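PDB 4MRU: SusD homolog from Bacteroides thetaiotaomicron, which probably binds mucin O-glycans at the cell surface as a SusD-family, TPR-like outer-membrane lipoprotein. Local coordinates for residues R29-L34 with Y91-A96; G64-Y69 with G297-F302; Y125-Y130 with L462-E467; D236-F241 with W324-E329. All blocks are in the same frame, centred on the assembly; numbering follows the deposited sequence.

Contact 1 of 4, residues R29-L34 with Y91-A96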
loop_
_atom_site.group_PDB
_atom_site.type_symbol
_atom_site.label_atom_id
_atom_site.label_comp_id
_atom_site.label_asym_id
_atom_site.label_seq_id
_atom_site.Cartn_x
_atom_site.Cartn_y
_atom_site.Cartn_z
ATOM N N ARG A 29 11.703 17.355 0.692
ATOM C CA ARG A 29 11.880 16.313 -0.346
ATOM C C ARG A 29 12.391 14.986 0.256
ATOM O O ARG A 29 12.031 13.924 -0.213
ATOM C CB ARG A 29 12.805 16.774 -1.434
ATOM C CG ARG A 29 12.219 17.852 -2.339
ATOM C CD ARG A 29 13.285 18.390 -3.315
ATOM N NE ARG A 29 12.614 19.303 -4.217
ATOM C CZ ARG A 29 12.571 20.625 -4.094
ATOM N NH1 ARG A 29 13.327 21.270 -3.195
ATOM N NH2 ARG A 29 11.802 21.308 -4.927
ATOM N N GLY A 30 13.249 15.079 1.268
ATOM C CA GLY A 30 13.739 13.928 1.969
ATOM C C GLY A 30 12.583 13.142 2.598
ATOM O O GLY A 30 12.510 11.937 2.471
ATOM N N LEU A 31 11.696 13.854 3.293
ATOM C CA LEU A 31 10.501 13.257 3.838
ATOM C C LEU A 31 9.570 12.686 2.765
ATOM O O LEU A 31 9.022 11.577 2.914
ATOM C CB LEU A 31 9.760 14.299 4.700
ATOM C CG LEU A 31 10.408 14.688 6.027
ATOM C CD1 LEU A 31 9.716 15.927 6.605
ATOM C CD2 LEU A 31 10.376 13.528 7.020
ATOM N N GLN A 32 9.350 13.430 1.677
ATOM C CA GLN A 32 8.495 12.928 0.593
ATOM C C GLN A 32 9.047 11.632 -0.001
ATOM O O GLN A 32 8.287 10.746 -0.411
ATOM C CB GLN A 32 8.320 13.998 -0.498
ATOM C CG GLN A 32 7.573 15.209 0.020
ATOM C CD GLN A 32 7.363 16.341 -0.987
ATOM O OE1 GLN A 32 8.141 16.560 -1.920
ATOM N NE2 GLN A 32 6.321 17.090 -0.760
ATOM N N GLY A 33 10.374 11.496 0.015
ATOM C CA GLY A 33 11.040 10.285 -0.431
ATOM C C GLY A 33 11.074 9.132 0.530
ATOM O O GLY A 33 11.698 8.118 0.250
ATOM N N LEU A 34 10.416 9.279 1.669
ATOM C CA LEU A 34 10.299 8.166 2.649
ATOM C C LEU A 34 8.890 7.614 2.742
ATOM O O LEU A 34 8.584 6.750 3.596
ATOM C CB LEU A 34 10.747 8.685 3.995
ATOM C CG LEU A 34 12.266 8.838 4.127
ATOM C CD1 LEU A 34 12.626 9.704 5.328
ATOM C CD2 LEU A 34 12.939 7.478 4.231
ATOM N N TYR A 91 13.253 10.785 11.397
ATOM C CA TYR A 91 13.194 11.672 12.542
ATOM C C TYR A 91 14.230 12.790 12.522
ATOM O O TYR A 91 13.918 13.890 12.966
ATOM C CB TYR A 91 13.269 10.881 13.855
ATOM C CG TYR A 91 11.878 10.394 14.186
ATOM C CD1 TYR A 91 10.947 11.250 14.763
ATOM C CD2 TYR A 91 11.467 9.129 13.816
ATOM C CE1 TYR A 91 9.663 10.837 14.993
ATOM C CE2 TYR A 91 10.171 8.697 14.038
ATOM C CZ TYR A 91 9.269 9.551 14.632
ATOM O OH TYR A 91 7.974 9.126 14.862
ATOM N N PRO A 92 15.434 12.550 11.999
ATOM C CA PRO A 92 16.316 13.731 11.862
ATOM C C PRO A 92 15.748 14.822 10.906
ATOM O O PRO A 92 15.945 16.024 11.127
ATOM C CB PRO A 92 17.634 13.129 11.324
ATOM C CG PRO A 92 17.553 11.656 11.659
ATOM C CD PRO A 92 16.090 11.319 11.530
ATOM N N LYS A 93 15.008 14.419 9.884
ATOM C CA LYS A 93 14.436 15.419 8.962
ATOM C C LYS A 93 13.257 16.128 9.622
ATOM O O LYS A 93 13.152 17.364 9.566
ATOM C CB LYS A 93 14.025 14.774 7.657
ATOM C CG LYS A 93 15.166 14.143 6.867
ATOM C CD LYS A 93 14.571 13.386 5.678
ATOM C CE LYS A 93 15.638 12.721 4.806
ATOM N NZ LYS A 93 16.520 11.866 5.626
ATOM N N TYR A 94 12.398 15.348 10.274
ATOM C CA TYR A 94 11.244 15.882 11.004
ATOM C C TYR A 94 11.690 16.883 12.055
ATOM O O TYR A 94 11.174 18.006 12.117
ATOM C CB TYR A 94 10.425 14.757 11.665
ATOM C CG TYR A 94 9.166 15.274 12.370
ATOM C CD1 TYR A 94 8.104 15.755 11.627
ATOM C CD2 TYR A 94 9.057 15.294 13.752
ATOM C CE1 TYR A 94 6.958 16.243 12.235
ATOM C CE2 TYR A 94 7.894 15.782 14.382
ATOM C CZ TYR A 94 6.862 16.278 13.598
ATOM O OH TYR A 94 5.703 16.800 14.115
ATOM N N TYR A 95 12.685 16.513 12.857
ATOM C CA TYR A 95 13.144 17.407 13.917
ATOM C C TYR A 95 13.917 18.615 13.398
ATOM O O TYR A 95 13.915 19.659 14.054
ATOM C CB TYR A 95 13.955 16.622 14.972
ATOM C CG TYR A 95 13.044 15.781 15.918
ATOM C CD1 TYR A 95 11.931 16.359 16.545
ATOM C CD2 TYR A 95 13.324 14.430 16.219
ATOM C CE1 TYR A 95 11.107 15.622 17.397
ATOM C CE2 TYR A 95 12.506 13.692 17.079
ATOM C CZ TYR A 95 11.397 14.293 17.656
ATOM O OH TYR A 95 10.580 13.601 18.508
ATOM N N ALA A 96 14.535 18.523 12.216
ATOM C CA ALA A 96 15.181 19.682 11.602
ATOM C C ALA A 96 14.141 20.754 11.290
ATOM O O ALA A 96 14.350 21.951 11.553
ATOM C CB ALA A 96 15.956 19.294 10.340
#
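Lys-93 carries this meeting of helix 24-32 with helix 81-100, laying its aliphatic chain against the backbone and leucines of 29-34. CG stands anti to the carbonyl carbon and the chain runs extended as far as CE, which rests on Gly-30 CA at 3.6 Å. Glycine matters at that point, since a side-chain carbon on residue 30 would clash with Lys-93 CE. One atom back, Lys-93 CD lies 3.8 Å from Leu-31 N. Leu-31 runs alongside the lysine in the opposite direction and sets CD2 3.9 Å from Lys-93 CB. The two helices belong to the all-helical scaffold of a TPR-like protein, and their contact is largely buried, with Ile-117 of helix 104-125 packing against both Leu-31 and Leu-34. Leu-34 meets the lysine tip to tip, CD1 to Lys-93 CD at 4.2 Å. An alanine in place of Lys-93 would remove everything beyond CB and would probably lose the packing over Gly-30 and weaken that against Leu-31 and Leu-34. The bend at chi4 (54°) turns the charged end back toward its own helix, where Lys-93 NZ donates to the carbonyl oxygen of Glu-89.

Contact 2 of 4, residues G64-Y69 with G297-F302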
loop_
_atom_site.group_PDB
_atom_site.type_symbol
_atom_site.label_atom_id
_atom_site.label_comp_id
_atom_site.label_asym_id
_atom_site.label_seq_id
_atom_site.Cartn_x
_atom_site.Cartn_y
_atom_site.Cartn_z
ATOM N N GLY A 64 18.718 -18.072 -6.639
ATOM C CA GLY A 64 19.643 -18.339 -5.550
ATOM C C GLY A 64 19.166 -17.854 -4.198
ATOM O O GLY A 64 19.720 -18.241 -3.182
ATOM N N TRP A 65 18.137 -17.018 -4.151
ATOM C CA TRP A 65 17.647 -16.515 -2.867
ATOM C C TRP A 65 16.749 -17.574 -2.205
ATOM O O TRP A 65 15.657 -17.870 -2.713
ATOM C CB TRP A 65 16.858 -15.210 -3.001
ATOM C CG TRP A 65 17.605 -13.997 -3.544
ATOM C CD1 TRP A 65 18.942 -13.909 -3.811
ATOM C CD2 TRP A 65 17.058 -12.712 -3.827
ATOM N NE1 TRP A 65 19.247 -12.657 -4.279
ATOM C CE2 TRP A 65 18.115 -11.899 -4.286
ATOM C CE3 TRP A 65 15.775 -12.165 -3.767
ATOM C CZ2 TRP A 65 17.934 -10.594 -4.665
ATOM C CZ3 TRP A 65 15.601 -10.860 -4.159
ATOM C CH2 TRP A 65 16.672 -10.097 -4.623
ATOM N N LEU A 66 17.174 -18.057 -1.045
ATOM C CA LEU A 66 16.409 -19.083 -0.297
ATOM C C LEU A 66 15.758 -18.605 1.004
ATOM O O LEU A 66 14.968 -19.348 1.597
ATOM C CB LEU A 66 17.326 -20.260 0.004
ATOM C CG LEU A 66 17.903 -20.938 -1.264
ATOM C CD1 LEU A 66 18.842 -22.062 -0.876
ATOM C CD2 LEU A 66 16.817 -21.454 -2.171
ATOM N N GLU A 67 16.097 -17.385 1.438
ATOM C CA GLU A 67 15.455 -16.712 2.563
ATOM C C GLU A 67 14.800 -15.443 2.067
ATOM O O GLU A 67 15.394 -14.357 2.103
ATOM C CB GLU A 67 16.475 -16.403 3.652
ATOM C CG GLU A 67 17.197 -17.635 4.155
ATOM C CD GLU A 67 18.231 -17.272 5.218
ATOM O OE1 GLU A 67 17.857 -17.075 6.397
ATOM O OE2 GLU A 67 19.416 -17.188 4.883
ATOM N N LYS A 68 13.531 -15.591 1.648
ATOM C CA LYS A 68 12.817 -14.576 0.937
ATOM C C LYS A 68 11.544 -14.141 1.645
ATOM O O LYS A 68 10.860 -14.917 2.328
ATOM C CB LYS A 68 12.423 -15.098 -0.437
ATOM C CG LYS A 68 13.563 -15.455 -1.354
ATOM C CD LYS A 68 13.079 -15.634 -2.801
ATOM C CE LYS A 68 12.227 -16.890 -2.948
ATOM N NZ LYS A 68 11.847 -17.144 -4.365
ATOM N N TYR A 69 11.182 -12.882 1.418
ATOM C CA TYR A 69 9.907 -12.393 1.877
ATOM C C TYR A 69 8.794 -13.270 1.291
ATOM O O TYR A 69 7.870 -13.674 2.042
ATOM C CB TYR A 69 9.672 -10.927 1.495
ATOM C CG TYR A 69 10.368 -9.893 2.388
ATOM C CD1 TYR A 69 11.711 -9.580 2.233
ATOM C CD2 TYR A 69 9.665 -9.247 3.389
ATOM C CE1 TYR A 69 12.328 -8.615 3.040
ATOM C CE2 TYR A 69 10.273 -8.307 4.214
ATOM C CZ TYR A 69 11.591 -7.996 4.044
ATOM O OH TYR A 69 12.135 -7.041 4.851
ATOM N N GLY A 297 6.083 -17.147 -4.104
ATOM C CA GLY A 297 6.383 -18.124 -3.049
ATOM C C GLY A 297 6.836 -19.504 -3.512
ATOM O O GLY A 297 6.222 -20.524 -3.177
ATOM N N ILE A 298 7.940 -19.518 -4.245
ATOM C CA ILE A 298 8.471 -20.677 -4.860
ATOM C C ILE A 298 9.997 -20.668 -4.739
ATOM O O ILE A 298 10.551 -19.643 -4.428
ATOM C CB ILE A 298 8.142 -20.694 -6.356
ATOM C CG1 ILE A 298 8.732 -19.468 -7.050
ATOM C CG2 ILE A 298 6.620 -20.786 -6.574
ATOM C CD1 ILE A 298 8.715 -19.524 -8.563
ATOM N N ASN A 299 10.627 -21.815 -5.016
ATOM C CA ASN A 299 12.065 -21.929 -5.233
ATOM C C ASN A 299 12.237 -22.542 -6.614
ATOM O O ASN A 299 12.247 -23.749 -6.760
ATOM C CB ASN A 299 12.748 -22.783 -4.155
ATOM C CG ASN A 299 12.716 -22.171 -2.737
ATOM O OD1 ASN A 299 12.848 -22.898 -1.760
ATOM N ND2 ASN A 299 12.624 -20.892 -2.635
ATOM N N SER A 300 12.279 -21.723 -7.656
ATOM C CA SER A 300 12.316 -22.252 -9.010
ATOM C C SER A 300 13.569 -23.082 -9.257
ATOM O O SER A 300 14.647 -22.686 -8.836
ATOM C CB SER A 300 12.294 -21.118 -10.044
ATOM O OG SER A 300 12.425 -21.617 -11.379
ATOM N N PRO A 301 13.452 -24.190 -10.016
ATOM C CA PRO A 301 14.650 -24.945 -10.467
ATOM C C PRO A 301 15.265 -24.393 -11.720
ATOM O O PRO A 301 16.255 -24.915 -12.193
ATOM C CB PRO A 301 14.080 -26.332 -10.772
ATOM C CG PRO A 301 12.681 -26.042 -11.236
ATOM C CD PRO A 301 12.201 -24.812 -10.492
ATOM N N PHE A 302 14.685 -23.351 -12.295
ATOM C CA PHE A 302 15.220 -22.770 -13.526
ATOM C C PHE A 302 16.254 -21.666 -13.255
ATOM O O PHE A 302 16.580 -21.383 -12.088
ATOM C CB PHE A 302 14.034 -22.293 -14.358
ATOM C CG PHE A 302 13.143 -23.423 -14.796
ATOM C CD1 PHE A 302 13.665 -24.513 -15.488
ATOM C CD2 PHE A 302 11.813 -23.451 -14.440
ATOM C CE1 PHE A 302 12.855 -25.578 -15.856
ATOM C CE2 PHE A 302 10.999 -24.502 -14.810
ATOM C CZ PHE A 302 11.511 -25.560 -15.530
HETATM O O HOH W 1 14.380 -19.144 -4.843
HETATM O O HOH W 2 12.788 -19.542 -0.188
HETATM O O HOH W 3 8.973 -16.693 -4.710
#
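Lys-68 starts with CG anti to its carbonyl carbon (chi1 -63°), bends at chi3 (-70°) and ends extended, which carries its ammonium across to the backbone of 297-302; Asn-299, with CG likewise anti to its carbonyl carbon (chi1 -66°), comes past it in the opposite direction. Lys-68 NZ donates to Ile-298 O at 2.8 Å, nearly along the C=O axis. The same carbonyl receives a weak bond from Asn-299 ND2, whose amide nitrogen lies 4.0 Å from Lys-68 CE. Three waters add further links. One accepts from both Lys-68 NZ, at 2.9 Å, and the backbone N of Ile-298; another accepts from Asn-299 ND2 at 2.8 Å and donates weakly to Leu-66 O. A third lies 2.8 Å from Trp-65 O and accepts weakly from Lys-68 NZ and Asn-299 ND2. Leu-66 CD2 approaches Asn-299 CG at 4.2 Å, while Asn-299 OD1 is taken by Lys-449 NZ. A methionine in place of Lys-68 would lose the ammonium and with it the direct bond to Ile-298 O, and would probably loosen the water network between the segments. Further along, Ser-300 OG accepts from Phe-302 N in an ST turn. The arrangement is a partly buried, water-bridged junction of two irregular loops, one following strand 58-60 and the other leading into helix 304-309, joined through a lysine-to-carbonyl bond.

Contact 3 of 4, residues Y125-Y130 with L462-E467; sequences YGPIPY and LMYPNE
Helix 104-125 ends at Tyr-125, Gly-126 leaves the helical conformation with a positive phi of 96°, and the chain comes within 5.5 Å of the other segment between the CA atoms of Tyr-125 and Leu-462. The Tyr-125 ring then lies along the extended backbone of 462-464. Its CE1 packs on Leu-462 CB at 3.6 Å, and Met-463 O sits at the ring edge, near its plane. The hydroxyl is tied to the same carbonyl through one water, which lies 2.5 Å from Tyr-125 OH and donates to Met-463 O at 2.8 Å. Tyr-464 slides past Tyr-125 in the opposite direction: their planes are nearly parallel, 10° apart, but at 5.8 Å between centroids the rings barely overlap, touching at their rims and where Tyr-464 CE1 meets Tyr-125 CB at 3.8 Å. Past this neighbour, Tyr-464 OH donates to Pro-127 O at 2.6 Å, approaching from above the carbonyl plane (29° out of it), while Tyr-464 OH also rests 3.4 Å from Pro-127 CD. Phe-83 and Tyr-149 meet the Tyr-125 and Tyr-464 rings, respectively, edge-to-face. Tyr-464 OH is thus bound directly to a backbone carbonyl and Tyr-125 OH is linked to another through a water, which probably helps to hold both rings in place. Leu-462 O, in contrast, is buried with no hydrogen-bond partner, so the junction accepts a polar cost beside the Tyr-125 ring.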
loop_
_atom_site.group_PDB
_atom_site.type_symbol
_atom_site.label_atom_id
_atom_site.label_comp_id
_atom_site.label_asym_id
_atom_site.label_seq_id
_atom_site.Cartn_x
_atom_site.Cartn_y
_atom_site.Cartn_z
ATOM N N TYR A 125 3.759 -3.548 11.067
ATOM C CA TYR A 125 4.299 -4.164 12.319
ATOM C C TYR A 125 3.326 -4.255 13.450
ATOM O O TYR A 125 3.451 -5.149 14.281
ATOM C CB TYR A 125 5.514 -3.380 12.819
ATOM C CG TYR A 125 6.677 -3.489 11.866
ATOM C CD1 TYR A 125 7.528 -4.582 11.898
ATOM C CD2 TYR A 125 6.924 -2.516 10.949
ATOM C CE1 TYR A 125 8.552 -4.731 10.991
ATOM C CE2 TYR A 125 7.983 -2.633 10.059
ATOM C CZ TYR A 125 8.794 -3.732 10.090
ATOM O OH TYR A 125 9.861 -3.818 9.213
ATOM N N GLY A 126 2.381 -3.324 13.505
ATOM C CA GLY A 126 1.560 -3.161 14.695
ATOM C C GLY A 126 2.139 -2.054 15.572
ATOM O O GLY A 126 2.357 -0.907 15.106
ATOM N N PRO A 127 2.492 -2.394 16.815
ATOM C CA PRO A 127 3.160 -1.395 17.691
ATOM C C PRO A 127 4.480 -0.974 17.127
ATOM O O PRO A 127 5.225 -1.821 16.590
ATOM C CB PRO A 127 3.392 -2.139 19.000
ATOM C CG PRO A 127 2.374 -3.226 18.956
ATOM C CD PRO A 127 2.272 -3.644 17.539
ATOM N N ILE A 128 4.706 0.341 17.168
ATOM C CA ILE A 128 5.911 0.991 16.717
ATOM C C ILE A 128 6.220 2.173 17.630
ATOM O O ILE A 128 5.314 2.764 18.228
ATOM C CB ILE A 128 5.816 1.568 15.273
ATOM C CG1 ILE A 128 4.657 2.549 15.114
ATOM C CG2 ILE A 128 5.643 0.474 14.226
ATOM C CD1 ILE A 128 4.851 3.460 13.921
ATOM N N PRO A 129 7.495 2.544 17.697
ATOM C CA PRO A 129 7.890 3.828 18.270
ATOM C C PRO A 129 7.272 4.947 17.449
ATOM O O PRO A 129 7.266 4.867 16.250
ATOM C CB PRO A 129 9.404 3.840 18.121
ATOM C CG PRO A 129 9.795 2.434 17.821
ATOM C CD PRO A 129 8.638 1.801 17.144
ATOM N N TYR A 130 6.637 5.893 18.114
ATOM C CA TYR A 130 5.966 6.967 17.459
ATOM C C TYR A 130 5.925 8.192 18.403
ATOM O O TYR A 130 6.746 9.070 18.268
ATOM C CB TYR A 130 4.543 6.576 17.014
ATOM C CG TYR A 130 3.953 7.651 16.079
ATOM C CD1 TYR A 130 4.446 7.831 14.798
ATOM C CD2 TYR A 130 2.894 8.443 16.475
ATOM C CE1 TYR A 130 3.924 8.807 13.936
ATOM C CE2 TYR A 130 2.347 9.381 15.623
ATOM C CZ TYR A 130 2.881 9.584 14.375
ATOM O OH TYR A 130 2.379 10.535 13.543
ATOM N N LEU A 462 4.987 -8.057 9.460
ATOM C CA LEU A 462 6.424 -8.331 9.467
ATOM C C LEU A 462 6.956 -8.392 10.903
ATOM O O LEU A 462 6.429 -7.723 11.788
ATOM C CB LEU A 462 7.237 -7.256 8.747
ATOM C CG LEU A 462 7.476 -7.345 7.282
ATOM C CD1 LEU A 462 8.523 -6.298 6.851
ATOM C CD2 LEU A 462 7.914 -8.756 6.907
HETATM N N MSE A 463 8.051 -9.115 11.071
HETATM C CA MSE A 463 8.678 -9.313 12.368
HETATM C C MSE A 463 9.639 -8.188 12.633
HETATM O O MSE A 463 10.203 -7.645 11.707
HETATM C CB MSE A 463 9.456 -10.631 12.414
HETATM C CG MSE A 463 8.519 -11.813 12.221
HETATM SE SE MSE A 463 8.478 -12.300 10.302
HETATM C CE MSE A 463 10.221 -13.233 10.187
ATOM N N TYR A 464 9.811 -7.818 13.895
ATOM C CA TYR A 464 10.730 -6.730 14.252
ATOM C C TYR A 464 12.161 -7.116 13.926
ATOM O O TYR A 464 12.478 -8.273 13.914
ATOM C CB TYR A 464 10.625 -6.385 15.718
ATOM C CG TYR A 464 9.249 -5.825 16.100
ATOM C CD1 TYR A 464 8.755 -4.670 15.513
ATOM C CD2 TYR A 464 8.490 -6.423 17.075
ATOM C CE1 TYR A 464 7.529 -4.119 15.902
ATOM C CE2 TYR A 464 7.247 -5.909 17.460
ATOM C CZ TYR A 464 6.780 -4.755 16.897
ATOM O OH TYR A 464 5.558 -4.269 17.326
ATOM N N PRO A 465 12.993 -6.141 13.576
ATOM C CA PRO A 465 14.358 -6.478 13.154
ATOM C C PRO A 465 15.208 -6.916 14.330
ATOM O O PRO A 465 14.945 -6.528 15.487
ATOM C CB PRO A 465 14.885 -5.162 12.551
ATOM C CG PRO A 465 14.057 -4.101 13.104
ATOM C CD PRO A 465 12.719 -4.706 13.478
ATOM N N ASN A 466 16.272 -7.659 14.040
ATOM C CA ASN A 466 17.116 -8.175 15.088
ATOM C C ASN A 466 17.824 -7.067 15.904
ATOM O O ASN A 466 18.164 -7.276 17.066
ATOM C CB ASN A 466 18.176 -9.132 14.535
ATOM C CG ASN A 466 18.775 -10.019 15.634
ATOM O OD1 ASN A 466 18.079 -10.824 16.241
ATOM N ND2 ASN A 466 20.041 -9.870 15.877
ATOM N N GLU A 467 18.075 -5.927 15.278
ATOM C CA GLU A 467 18.621 -4.758 15.954
ATOM C C GLU A 467 17.767 -4.384 17.184
ATOM O O GLU A 467 18.281 -4.043 18.246
ATOM C CB GLU A 467 18.708 -3.573 14.996
ATOM C CG GLU A 467 19.774 -3.726 13.905
ATOM C CD GLU A 467 19.422 -4.698 12.750
ATOM O OE1 GLU A 467 18.314 -5.283 12.687
ATOM O OE2 GLU A 467 20.273 -4.886 11.857
HETATM O O HOH W 4 11.378 -5.629 10.083
#

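Contact 4 of 4, residues D236-F241 with W324-E329; sequences DDNALF and WMTASE. With EDO (1,2-ethanediol), chain F.
Ala-239 and Met-325 form an antiparallel hydrogen-bonded pair in which Ala-239 N donates to Met-325 O at 2.9 Å, nearly along the C=O axis. The return side is doubled. Ala-239 O accepts from Trp-324 N at 2.8 Å, in the carbonyl plane, and more weakly from Met-325 N at 3.3 Å, so two residues face one across a classic beta bulge. Trp-324 O, turned elsewhere, takes a hydrogen bond from O2 of a 1,2-ethanediol, probably from the crystallisation liquor, at 2.7 Å and a weak one from Arg-205. Beyond the bridge, Asn-238 OD1 accepts from Ala-327 N at 2.8 Å, the donor lying above the plane of the amide carbonyl, while Asn-238 ND2 is bound to Asn-235 OD1; both ends of the amide are therefore satisfied. Thr-326 is the N-cap of helix 327-339, its OG1 accepting from Glu-329 N at 3.2 Å. At the other end, Phe-241 CB packs on Trp-324 NE1 at 3.6 Å, and Phe-241 N lies over one face of the indole. Strands 239-241 and 322-325 make a two-stranded sheet leading directly into helix 327-339, with helix 192-209 touching Ala-239 and Met-325 through Phe-198 and helix 348-363 covering Asn-238 and Thr-326 through Glu-362.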
loop_
_atom_site.group_PDB
_atom_site.type_symbol
_atom_site.label_atom_id
_atom_site.label_comp_id
_atom_site.label_asym_id
_atom_site.label_seq_id
_atom_site.Cartn_x
_atom_site.Cartn_y
_atom_site.Cartn_z
ATOM N N ASP A 236 -6.425 15.115 -11.614
ATOM C CA ASP A 236 -5.486 16.247 -11.530
ATOM C C ASP A 236 -5.048 16.546 -10.100
ATOM O O ASP A 236 -3.997 17.133 -9.919
ATOM C CB ASP A 236 -6.094 17.513 -12.134
ATOM C CG ASP A 236 -6.081 17.500 -13.657
ATOM O OD1 ASP A 236 -5.335 16.677 -14.276
ATOM O OD2 ASP A 236 -6.834 18.312 -14.224
ATOM N N ASP A 237 -5.823 16.118 -9.103
ATOM C CA ASP A 237 -5.461 16.337 -7.723
ATOM C C ASP A 237 -4.755 15.124 -7.070
ATOM O O ASP A 237 -4.545 15.131 -5.880
ATOM C CB ASP A 237 -6.711 16.731 -6.932
ATOM C CG ASP A 237 -7.231 18.108 -7.337
ATOM O OD1 ASP A 237 -6.366 18.965 -7.652
ATOM O OD2 ASP A 237 -8.460 18.338 -7.313
ATOM N N ASN A 238 -4.444 14.086 -7.834
ATOM C CA ASN A 238 -3.767 12.924 -7.280
ATOM C C ASN A 238 -2.460 13.377 -6.639
ATOM O O ASN A 238 -1.812 14.297 -7.154
ATOM C CB ASN A 238 -3.452 11.878 -8.370
ATOM C CG ASN A 238 -4.705 11.226 -8.962
ATOM O OD1 ASN A 238 -5.790 11.297 -8.400
ATOM N ND2 ASN A 238 -4.526 10.541 -10.087
ATOM N N ALA A 239 -2.064 12.700 -5.565
ATOM C CA ALA A 239 -0.819 12.960 -4.857
ATOM C C ALA A 239 0.275 12.073 -5.459
ATOM O O ALA A 239 0.244 10.845 -5.288
ATOM C CB ALA A 239 -0.972 12.659 -3.400
ATOM N N LEU A 240 1.192 12.707 -6.186
ATOM C CA LEU A 240 2.299 12.030 -6.810
ATOM C C LEU A 240 3.561 12.709 -6.350
ATOM O O LEU A 240 3.628 13.961 -6.354
ATOM C CB LEU A 240 2.230 12.160 -8.314
ATOM C CG LEU A 240 1.402 11.228 -9.185
ATOM C CD1 LEU A 240 0.005 11.065 -8.680
ATOM C CD2 LEU A 240 1.442 11.830 -10.592
ATOM N N PHE A 241 4.589 11.928 -6.008
ATOM C CA PHE A 241 5.917 12.486 -5.736
ATOM C C PHE A 241 6.683 12.443 -7.043
ATOM O O PHE A 241 7.063 11.380 -7.538
ATOM C CB PHE A 241 6.617 11.734 -4.600
ATOM C CG PHE A 241 8.008 12.194 -4.306
ATOM C CD1 PHE A 241 8.302 13.552 -4.135
ATOM C CD2 PHE A 241 9.031 11.263 -4.140
ATOM C CE1 PHE A 241 9.568 13.974 -3.812
ATOM C CE2 PHE A 241 10.308 11.685 -3.818
ATOM C CZ PHE A 241 10.580 13.033 -3.668
ATOM N N TRP A 324 1.149 8.244 -4.660
ATOM C CA TRP A 324 0.716 8.060 -3.272
ATOM C C TRP A 324 -0.786 7.768 -3.108
ATOM O O TRP A 324 -1.149 6.823 -2.468
ATOM C CB TRP A 324 0.995 9.294 -2.476
ATOM C CG TRP A 324 2.449 9.632 -2.272
ATOM C CD1 TRP A 324 3.519 9.023 -2.805
ATOM C CD2 TRP A 324 2.938 10.686 -1.467
ATOM N NE1 TRP A 324 4.683 9.637 -2.375
ATOM C CE2 TRP A 324 4.335 10.657 -1.530
ATOM C CE3 TRP A 324 2.323 11.653 -0.676
ATOM C CZ2 TRP A 324 5.142 11.578 -0.829
ATOM C CZ3 TRP A 324 3.099 12.521 0.058
ATOM C CH2 TRP A 324 4.497 12.491 -0.032
HETATM N N MSE A 325 -1.641 8.616 -3.656
HETATM C CA MSE A 325 -3.078 8.493 -3.452
HETATM C C MSE A 325 -3.772 9.066 -4.643
HETATM O O MSE A 325 -3.465 10.162 -5.088
HETATM C CB MSE A 325 -3.483 9.234 -2.181
HETATM C CG MSE A 325 -5.011 9.188 -2.094
HETATM SE SE MSE A 325 -5.851 8.028 -0.769
HETATM C CE MSE A 325 -4.609 8.492 0.708
ATOM N N THR A 326 -4.732 8.295 -5.174
ATOM C CA THR A 326 -5.463 8.711 -6.350
ATOM C C THR A 326 -6.971 8.835 -6.122
ATOM O O THR A 326 -7.562 8.282 -5.187
ATOM C CB THR A 326 -5.301 7.713 -7.488
ATOM O OG1 THR A 326 -5.971 6.486 -7.121
ATOM C CG2 THR A 326 -3.834 7.502 -7.806
ATOM N N ALA A 327 -7.578 9.584 -7.012
ATOM C CA ALA A 327 -9.040 9.709 -7.059
ATOM C C ALA A 327 -9.725 8.363 -7.136
ATOM O O ALA A 327 -10.747 8.179 -6.510
ATOM C CB ALA A 327 -9.444 10.571 -8.231
ATOM N N SER A 328 -9.184 7.416 -7.894
ATOM C CA SER A 328 -9.775 6.068 -7.958
ATOM C C SER A 328 -9.814 5.412 -6.583
ATOM O O SER A 328 -10.837 4.884 -6.161
ATOM C CB SER A 328 -9.001 5.168 -8.927
ATOM O OG SER A 328 -9.572 3.889 -8.990
ATOM N N GLU A 329 -8.717 5.486 -5.848
ATOM C CA GLU A 329 -8.665 4.860 -4.503
ATOM C C GLU A 329 -9.709 5.482 -3.582
ATOM O O GLU A 329 -10.458 4.795 -2.862
ATOM C CB GLU A 329 -7.275 4.963 -3.861
ATOM C CG GLU A 329 -7.243 4.365 -2.429
ATOM C CD GLU A 329 -5.946 4.558 -1.589
ATOM O OE1 GLU A 329 -4.893 5.004 -2.098
ATOM O OE2 GLU A 329 -6.007 4.258 -0.367
HETATM C C1 EDO F . 0.827 6.730 1.075
HETATM O O1 EDO F . 0.822 5.529 1.854
HETATM C C2 EDO F . 1.221 6.253 -0.280
HETATM O O2 EDO F . 0.157 5.395 -0.651
#

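In the fold
Contact 1 closes before contact 3 opens, and contact 4 is nested within the long loop that contact 3 closes; contact 2 crosses all three. Contacts 1 and 3, with centres 20 Å apart, are joined through helices 81-100 and 104-125, and Tyr-91 packs on Tyr-130 between them. Contact 1 also touches contact 4, 21 Å away centre to centre, where Gln-32 and Gly-33 meet Trp-324 and Phe-241. Contact 2 reaches contact 3 through Tyr-69 on Leu-462 but stays about 20 Å from contact 4 at the nearest atoms, on the opposite side of the chain's centre. Chain ends and middle are thus interleaved into one mainly helical body.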